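Local coordinates for protein alpha-1,4-endofucoidanase (Mariniflexile fucanivorans, PDB 6DLH) that hydrolyses alpha-1,4 linkages inside fucoidan chains as a retaining endo-acting glycoside hydrolase of family 107, and carries several calcium ions, at residues 58-63 with 94-99; 578-581 with 587-590. All coordinates share one frame; numbering follows the deposited sequence.

Interaction 1. Residues 58-63 with 94-99; sequences GNIEGI and THVAPH
Three residues meet here, Ile60 on one loop and His95 and Val96 on the other, and the one ring among them belongs to His95, which points its CB away from the 58-63 loop. His95 CB lies 7.5 Å from Ile60 CG2, and no other atom of that side chain comes nearer. At the edge of the imidazole, ND1 is hydrogen-bonded to Pro93 O and NE2 to the hydroxyl of Tyr204, while Tyr212 packs against the side chain. What His95 offers Ile60 is its carbonyl: Ile60 CG2 stands 4.4 Å from His95 O, a loose approach.

The real touch is aliphatic. Ile60 CG1 reaches Val96 CG1 at 3.9 Å and Val96 CB at 4.0 Å, the two chains meeting at a slant. Two torsions bring them together: Ile60 holds CG1 anti to its backbone nitrogen (chi1 -167°), and Val96 holds CG1 anti to its carbonyl carbon, beside the backbone nitrogen. With only 101 Å² buried in all, this is a small but fully interior patch of van der Waals packing.

Ile60 is presented by two overlapping beta turns. Glu61 N bonds Gly58 O at 2.9 Å to close a type I turn, and Ile63 N bonds Ile60 O at 3.2 Å to close a type II turn, in which Gly62 takes the third position with positive phi. The acid of Glu61 forms a salt bridge with Arg123.

Both loops follow neighbouring parallel strands, 46-49 and 80-84, and lead into helices 66-71 and 100-104, the latter N-capped by His99. Helix 129-139 covers the junction: Trp133 packs on both Ile60 and Val96 and bonds Ile63 O through NE1, with Leu130 against Ala97. Helix 198-216 flanks the 94-99 loop.

Interaction 2. Residues 578-581 with 587-590; sequences VLTQ and WRLS
Trp587, which loses more surface than any other residue here, lies with one face of its indole under the side chain of Gln581. Gln581 CB sits 3.6 Å from the centroid of the six-membered ring, 10° off its normal, a CH-pi contact. Extended beyond CG, Gln581 then runs across the ring until CD is 3.4 Å from Trp587 CZ2, its amide stacked 15° from parallel; its NE2 is hydrogen-bonded to Ser583 O. Trp587 NE1 is buried without a partner in the model.

On the same side of the sheet, Leu579 has CG anti to the backbone nitrogen (chi1 169°), which brings CD1 to 3.7 Å from Trp587 CE3 and 3.9 Å from Leu589 CD2.

Val578 works mainly through its backbone. It forms a hydrogen-bonded antiparallel pair with Ser590, Val578 N to Ser590 O and Ser590 N to Val578 O both 2.8 Å, and its CB meets Ser590 OG on the face shared with Thr580 and Arg588. There a water bridges Thr580 OG1, Ser590 OG and Arg588 O, donating to the last at 2.7 Å.

These strands form a beta hairpin, with 586-590 central in a three-stranded antiparallel sheet whose other edge is 550-553. Ile568 of strand 567-572, from the second sheet, packs on Leu579 and Trp587, as expected for an Ig-like sandwich.

In the fold
The two contacts belong to different modules: interaction 1 joins the loops that follow parallel strands 46-49 and 80-84 of the N-terminal, probably catalytic part, whereas interaction 2 pairs strands in the second of three Ig-like regions. They follow one another along the chain, yet folding brings their centres to 18 Å, and their nearest atoms are about 6 Å apart without touching. A bound sodium ion lies about 13 Å from the side chain of Ile60 and also about 13 Å from that of Trp587. Interaction 2 is nearer to calcium-binding residues, with the Trp587 side chain about 11 Å from those of Asp560 and Asp609, while interaction 1 lies away from every calcium site.

Interaction 1. Residues 58-63 with 94-99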
ATOM      1  N   GLY A  58     -11.824  -1.327  -3.385  1.00 42.79           N
ATOM      2  CA  GLY A  58     -11.078  -2.267  -4.208  1.00 45.93           C
ATOM      3  C   GLY A  58      -9.790  -1.695  -4.804  1.00 43.48           C
ATOM      4  O   GLY A  58      -8.960  -2.456  -5.300  1.00 45.03           O
ATOM      5  N   ASN A  59      -9.632  -0.365  -4.758  1.00 42.32           N
ATOM      6  CA  ASN A  59      -8.498   0.325  -5.359  1.00 42.16           C
ATOM      7  C   ASN A  59      -7.156  -0.324  -5.003  1.00 40.31           C
ATOM      8  O   ASN A  59      -6.284  -0.399  -5.859  1.00 40.85           O
ATOM      9  CB  ASN A  59      -8.492   1.824  -5.049  1.00 43.50           C
ATOM     10  CG  ASN A  59      -9.586   2.608  -5.746  1.00 44.62           C
ATOM     11  OD1 ASN A  59     -10.135   2.175  -6.754  1.00 44.07           O
ATOM     12  ND2 ASN A  59      -9.890   3.790  -5.232  1.00 44.21           N
ATOM     13  N   ILE A  60      -6.990  -0.804  -3.762  1.00 39.93           N
ATOM     14  CA  ILE A  60      -5.692  -1.257  -3.270  1.00 39.19           C
ATOM     15  C   ILE A  60      -5.426  -2.715  -3.650  1.00 39.68           C
ATOM     16  O   ILE A  60      -4.297  -3.194  -3.547  1.00 37.30           O
ATOM     17  CB  ILE A  60      -5.542  -1.024  -1.747  1.00 37.05           C
ATOM     18  CG1 ILE A  60      -4.098  -1.186  -1.262  1.00 34.84           C
ATOM     19  CG2 ILE A  60      -6.491  -1.913  -0.957  1.00 38.60           C
ATOM     20  CD1 ILE A  60      -3.132  -0.161  -1.821  1.00 32.66           C
ATOM     21  N   GLU A  61      -6.473  -3.433  -4.067  1.00 41.73           N
ATOM     22  CA  GLU A  61      -6.329  -4.830  -4.446  1.00 41.43           C
ATOM     23  C   GLU A  61      -5.293  -4.962  -5.562  1.00 38.32           C
ATOM     24  O   GLU A  61      -5.375  -4.268  -6.576  1.00 36.50           O
ATOM     25  CB  GLU A  61      -7.689  -5.392  -4.859  1.00 43.62           C
ATOM     26  CG  GLU A  61      -8.565  -5.745  -3.671  1.00 47.73           C
ATOM     27  CD  GLU A  61     -10.063  -5.728  -3.926  1.00 48.04           C
ATOM     28  OE1 GLU A  61     -10.484  -5.250  -5.005  1.00 46.72           O
ATOM     29  OE2 GLU A  61     -10.802  -6.173  -3.029  1.00 47.72           O
ATOM     30  N   GLY A  62      -4.303  -5.836  -5.343  1.00 36.25           N
ATOM     31  CA  GLY A  62      -3.339  -6.187  -6.376  1.00 37.69           C
ATOM     32  C   GLY A  62      -2.121  -5.261  -6.439  1.00 36.80           C
ATOM     33  O   GLY A  62      -1.235  -5.470  -7.263  1.00 36.54           O
ATOM     34  N   ILE A  63      -2.075  -4.245  -5.567  1.00 35.57           N
ATOM     35  CA  ILE A  63      -1.000  -3.265  -5.588  1.00 32.23           C
ATOM     36  C   ILE A  63       0.227  -3.891  -4.936  1.00 31.99           C
ATOM     37  O   ILE A  63       0.094  -4.623  -3.957  1.00 30.76           O
ATOM     38  CB  ILE A  63      -1.438  -1.941  -4.925  1.00 32.65           C
ATOM     39  CG1 ILE A  63      -2.525  -1.238  -5.751  1.00 30.31           C
ATOM     40  CG2 ILE A  63      -0.246  -1.028  -4.636  1.00 30.19           C
ATOM     41  CD1 ILE A  63      -2.146  -0.947  -7.195  1.00 31.17           C
ATOM     42  N   THR A  94      -9.979   4.016   5.733  1.00 43.51           N
ATOM     43  CA  THR A  94      -9.540   3.178   4.627  1.00 41.65           C
ATOM     44  C   THR A  94      -8.311   2.365   5.034  1.00 41.61           C
ATOM     45  O   THR A  94      -7.261   2.935   5.327  1.00 43.04           O
ATOM     46  CB  THR A  94      -9.316   4.017   3.367  1.00 44.82           C
ATOM     47  OG1 THR A  94      -8.153   4.824   3.570  1.00 46.40           O
ATOM     48  CG2 THR A  94     -10.514   4.875   3.021  1.00 43.69           C
ATOM     49  N   HIS A  95      -8.471   1.033   5.047  1.00 36.18           N
ATOM     50  CA  HIS A  95      -7.420   0.085   5.383  1.00 36.91           C
ATOM     51  C   HIS A  95      -6.904  -0.580   4.108  1.00 38.03           C
ATOM     52  O   HIS A  95      -7.611  -0.614   3.102  1.00 38.99           O
ATOM     53  CB  HIS A  95      -7.946  -0.987   6.352  1.00 34.50           C
ATOM     54  CG  HIS A  95      -8.225  -0.484   7.727  1.00 32.87           C
ATOM     55  ND1 HIS A  95      -9.147   0.519   7.974  1.00 32.07           N
ATOM     56  CD2 HIS A  95      -7.730  -0.855   8.928  1.00 31.61           C
ATOM     57  CE1 HIS A  95      -9.187   0.761   9.267  1.00 32.07           C
ATOM     58  NE2 HIS A  95      -8.329  -0.073   9.876  1.00 31.23           N
ATOM     59  N   VAL A  96      -5.684  -1.130   4.181  1.00 36.15           N
ATOM     60  CA  VAL A  96      -5.047  -1.770   3.039  1.00 36.31           C
ATOM     61  C   VAL A  96      -4.896  -3.270   3.291  1.00 36.41           C
ATOM     62  O   VAL A  96      -4.269  -3.964   2.498  1.00 35.42           O
ATOM     63  CB  VAL A  96      -3.690  -1.119   2.695  1.00 35.16           C
ATOM     64  CG1 VAL A  96      -3.834   0.351   2.363  1.00 32.81           C
ATOM     65  CG2 VAL A  96      -2.648  -1.330   3.783  1.00 34.94           C
ATOM     66  N   ALA A  97      -5.452  -3.758   4.408  1.00 38.67           N
ATOM     67  CA  ALA A  97      -5.391  -5.168   4.760  1.00 41.16           C
ATOM     68  C   ALA A  97      -6.795  -5.664   5.097  1.00 46.58           C
ATOM     69  O   ALA A  97      -7.586  -4.916   5.667  1.00 51.48           O
ATOM     70  CB  ALA A  97      -4.438  -5.383   5.907  1.00 39.62           C
ATOM     71  N   PRO A  98      -7.159  -6.923   4.755  1.00 47.06           N
ATOM     72  CA  PRO A  98      -8.545  -7.376   4.874  1.00 47.88           C
ATOM     73  C   PRO A  98      -8.921  -7.755   6.306  1.00 48.84           C
ATOM     74  O   PRO A  98      -8.116  -8.337   7.037  1.00 49.23           O
ATOM     75  CB  PRO A  98      -8.568  -8.606   3.954  1.00 47.18           C
ATOM     76  CG  PRO A  98      -7.170  -9.180   4.074  1.00 48.82           C
ATOM     77  CD  PRO A  98      -6.264  -7.977   4.248  1.00 46.13           C
ATOM     78  N   HIS A  99     -10.159  -7.411   6.684  1.00 49.73           N
ATOM     79  CA  HIS A  99     -10.715  -7.744   7.987  1.00 51.84           C
ATOM     80  C   HIS A  99     -12.202  -8.068   7.844  1.00 50.89           C
ATOM     81  O   HIS A  99     -12.948  -7.311   7.218  1.00 48.21           O
ATOM     82  CB  HIS A  99     -10.465  -6.612   9.000  1.00 52.20           C
ATOM     83  CG  HIS A  99     -10.506  -7.069  10.420  1.00 54.70           C
ATOM     84  ND1 HIS A  99     -11.689  -7.173  11.130  1.00 54.13           N
ATOM     85  CD2 HIS A  99      -9.523  -7.473  11.256  1.00 55.92           C
ATOM     86  CE1 HIS A  99     -11.425  -7.617  12.344  1.00 57.13           C
ATOM     87  NE2 HIS A  99     -10.102  -7.812  12.448  1.00 53.51           N
TER

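Interaction 2. Residues 578-581 with 587-590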
ATOM      1  N   VAL A 578      -6.575  -8.324 -21.101  1.00 42.28           N
ATOM      2  CA  VAL A 578      -5.183  -7.913 -21.025  1.00 39.06           C
ATOM      3  C   VAL A 578      -4.552  -8.599 -19.816  1.00 38.14           C
ATOM      4  O   VAL A 578      -5.174  -8.693 -18.762  1.00 39.23           O
ATOM      5  CB  VAL A 578      -5.077  -6.376 -20.922  1.00 41.26           C
ATOM      6  CG1 VAL A 578      -3.665  -5.896 -20.607  1.00 37.32           C
ATOM      7  CG2 VAL A 578      -5.615  -5.684 -22.167  1.00 39.70           C
ATOM      8  N   LEU A 579      -3.319  -9.083 -19.988  1.00 38.07           N
ATOM      9  CA  LEU A 579      -2.527  -9.647 -18.908  1.00 39.74           C
ATOM     10  C   LEU A 579      -1.294  -8.771 -18.686  1.00 43.03           C
ATOM     11  O   LEU A 579      -0.619  -8.392 -19.643  1.00 45.49           O
ATOM     12  CB  LEU A 579      -2.118 -11.078 -19.280  1.00 35.58           C
ATOM     13  CG  LEU A 579      -1.074 -11.730 -18.370  1.00 37.00           C
ATOM     14  CD1 LEU A 579      -1.695 -12.191 -17.059  1.00 36.49           C
ATOM     15  CD2 LEU A 579      -0.379 -12.894 -19.067  1.00 37.12           C
ATOM     16  N   THR A 580      -1.010  -8.455 -17.415  1.00 43.02           N
ATOM     17  CA  THR A 580       0.211  -7.756 -17.047  1.00 42.20           C
ATOM     18  C   THR A 580       0.739  -8.336 -15.737  1.00 40.93           C
ATOM     19  O   THR A 580      -0.026  -8.819 -14.906  1.00 41.13           O
ATOM     20  CB  THR A 580       0.009  -6.232 -17.003  1.00 46.10           C
ATOM     21  OG1 THR A 580      -1.132  -5.943 -16.199  1.00 46.56           O
ATOM     22  CG2 THR A 580      -0.200  -5.602 -18.365  1.00 50.34           C
ATOM     23  N   GLN A 581       2.061  -8.287 -15.569  1.00 39.44           N
ATOM     24  CA  GLN A 581       2.705  -8.790 -14.368  1.00 38.80           C
ATOM     25  C   GLN A 581       2.846  -7.654 -13.359  1.00 40.32           C
ATOM     26  O   GLN A 581       3.361  -6.594 -13.696  1.00 43.47           O
ATOM     27  CB  GLN A 581       4.064  -9.385 -14.732  1.00 37.37           C
ATOM     28  CG  GLN A 581       4.763 -10.036 -13.549  1.00 38.82           C
ATOM     29  CD  GLN A 581       5.992 -10.807 -13.958  1.00 37.24           C
ATOM     30  OE1 GLN A 581       6.536 -10.616 -15.043  1.00 39.16           O
ATOM     31  NE2 GLN A 581       6.440 -11.692 -13.081  1.00 36.02           N
ATOM     32  N   TRP A 587      -0.027 -11.567 -11.052  1.00 34.47           N
ATOM     33  CA  TRP A 587      -0.387 -11.092 -12.379  1.00 34.09           C
ATOM     34  C   TRP A 587      -1.804 -10.538 -12.330  1.00 34.85           C
ATOM     35  O   TRP A 587      -2.594 -10.915 -11.466  1.00 34.15           O
ATOM     36  CB  TRP A 587      -0.261 -12.215 -13.418  1.00 33.11           C
ATOM     37  CG  TRP A 587       1.123 -12.770 -13.554  1.00 31.92           C
ATOM     38  CD1 TRP A 587       1.828 -13.471 -12.615  1.00 32.34           C
ATOM     39  CD2 TRP A 587       1.977 -12.681 -14.707  1.00 31.83           C
ATOM     40  NE1 TRP A 587       3.058 -13.824 -13.103  1.00 32.89           N
ATOM     41  CE2 TRP A 587       3.180 -13.349 -14.384  1.00 33.53           C
ATOM     42  CE3 TRP A 587       1.850 -12.095 -15.970  1.00 33.24           C
ATOM     43  CZ2 TRP A 587       4.241 -13.447 -15.284  1.00 34.74           C
ATOM     44  CZ3 TRP A 587       2.899 -12.195 -16.859  1.00 33.80           C
ATOM     45  CH2 TRP A 587       4.076 -12.865 -16.521  1.00 33.47           C
ATOM     46  N   ARG A 588      -2.114  -9.656 -13.282  1.00 38.41           N
ATOM     47  CA  ARG A 588      -3.379  -8.943 -13.293  1.00 41.57           C
ATOM     48  C   ARG A 588      -4.040  -9.096 -14.660  1.00 40.32           C
ATOM     49  O   ARG A 588      -3.396  -8.885 -15.684  1.00 41.84           O
ATOM     50  CB  ARG A 588      -3.131  -7.464 -12.976  1.00 46.12           C
ATOM     51  CG  ARG A 588      -4.276  -6.529 -13.337  1.00 51.10           C
ATOM     52  CD  ARG A 588      -5.250  -6.292 -12.196  1.00 57.65           C
ATOM     53  NE  ARG A 588      -6.438  -5.577 -12.647  1.00 60.57           N
ATOM     54  CZ  ARG A 588      -6.588  -4.257 -12.627  1.00 60.84           C
ATOM     55  NH1 ARG A 588      -5.618  -3.486 -12.162  1.00 59.76           N
ATOM     56  NH2 ARG A 588      -7.710  -3.716 -13.074  1.00 58.33           N
ATOM     57  N   LEU A 589      -5.331  -9.454 -14.645  1.00 40.34           N
ATOM     58  CA  LEU A 589      -6.173  -9.452 -15.831  1.00 40.12           C
ATOM     59  C   LEU A 589      -7.027  -8.191 -15.827  1.00 39.68           C
ATOM     60  O   LEU A 589      -7.717  -7.902 -14.853  1.00 41.08           O
ATOM     61  CB  LEU A 589      -7.077 -10.690 -15.837  1.00 38.35           C
ATOM     62  CG  LEU A 589      -6.374 -12.042 -15.936  1.00 37.64           C
ATOM     63  CD1 LEU A 589      -7.378 -13.168 -15.766  1.00 35.67           C
ATOM     64  CD2 LEU A 589      -5.638 -12.181 -17.262  1.00 36.46           C
ATOM     65  N   SER A 590      -6.982  -7.458 -16.939  1.00 41.14           N
ATOM     66  CA  SER A 590      -7.772  -6.248 -17.083  1.00 40.64           C
ATOM     67  C   SER A 590      -8.321  -6.182 -18.502  1.00 42.37           C
ATOM     68  O   SER A 590      -8.351  -7.191 -19.208  1.00 41.56           O
ATOM     69  CB  SER A 590      -6.961  -5.012 -16.736  1.00 39.74           C
ATOM     70  OG  SER A 590      -5.825  -4.883 -17.584  1.00 37.22           O
TER
HETATM   71  O   HOH W   1      -3.690  -6.556 -17.048  1.00 42.56           O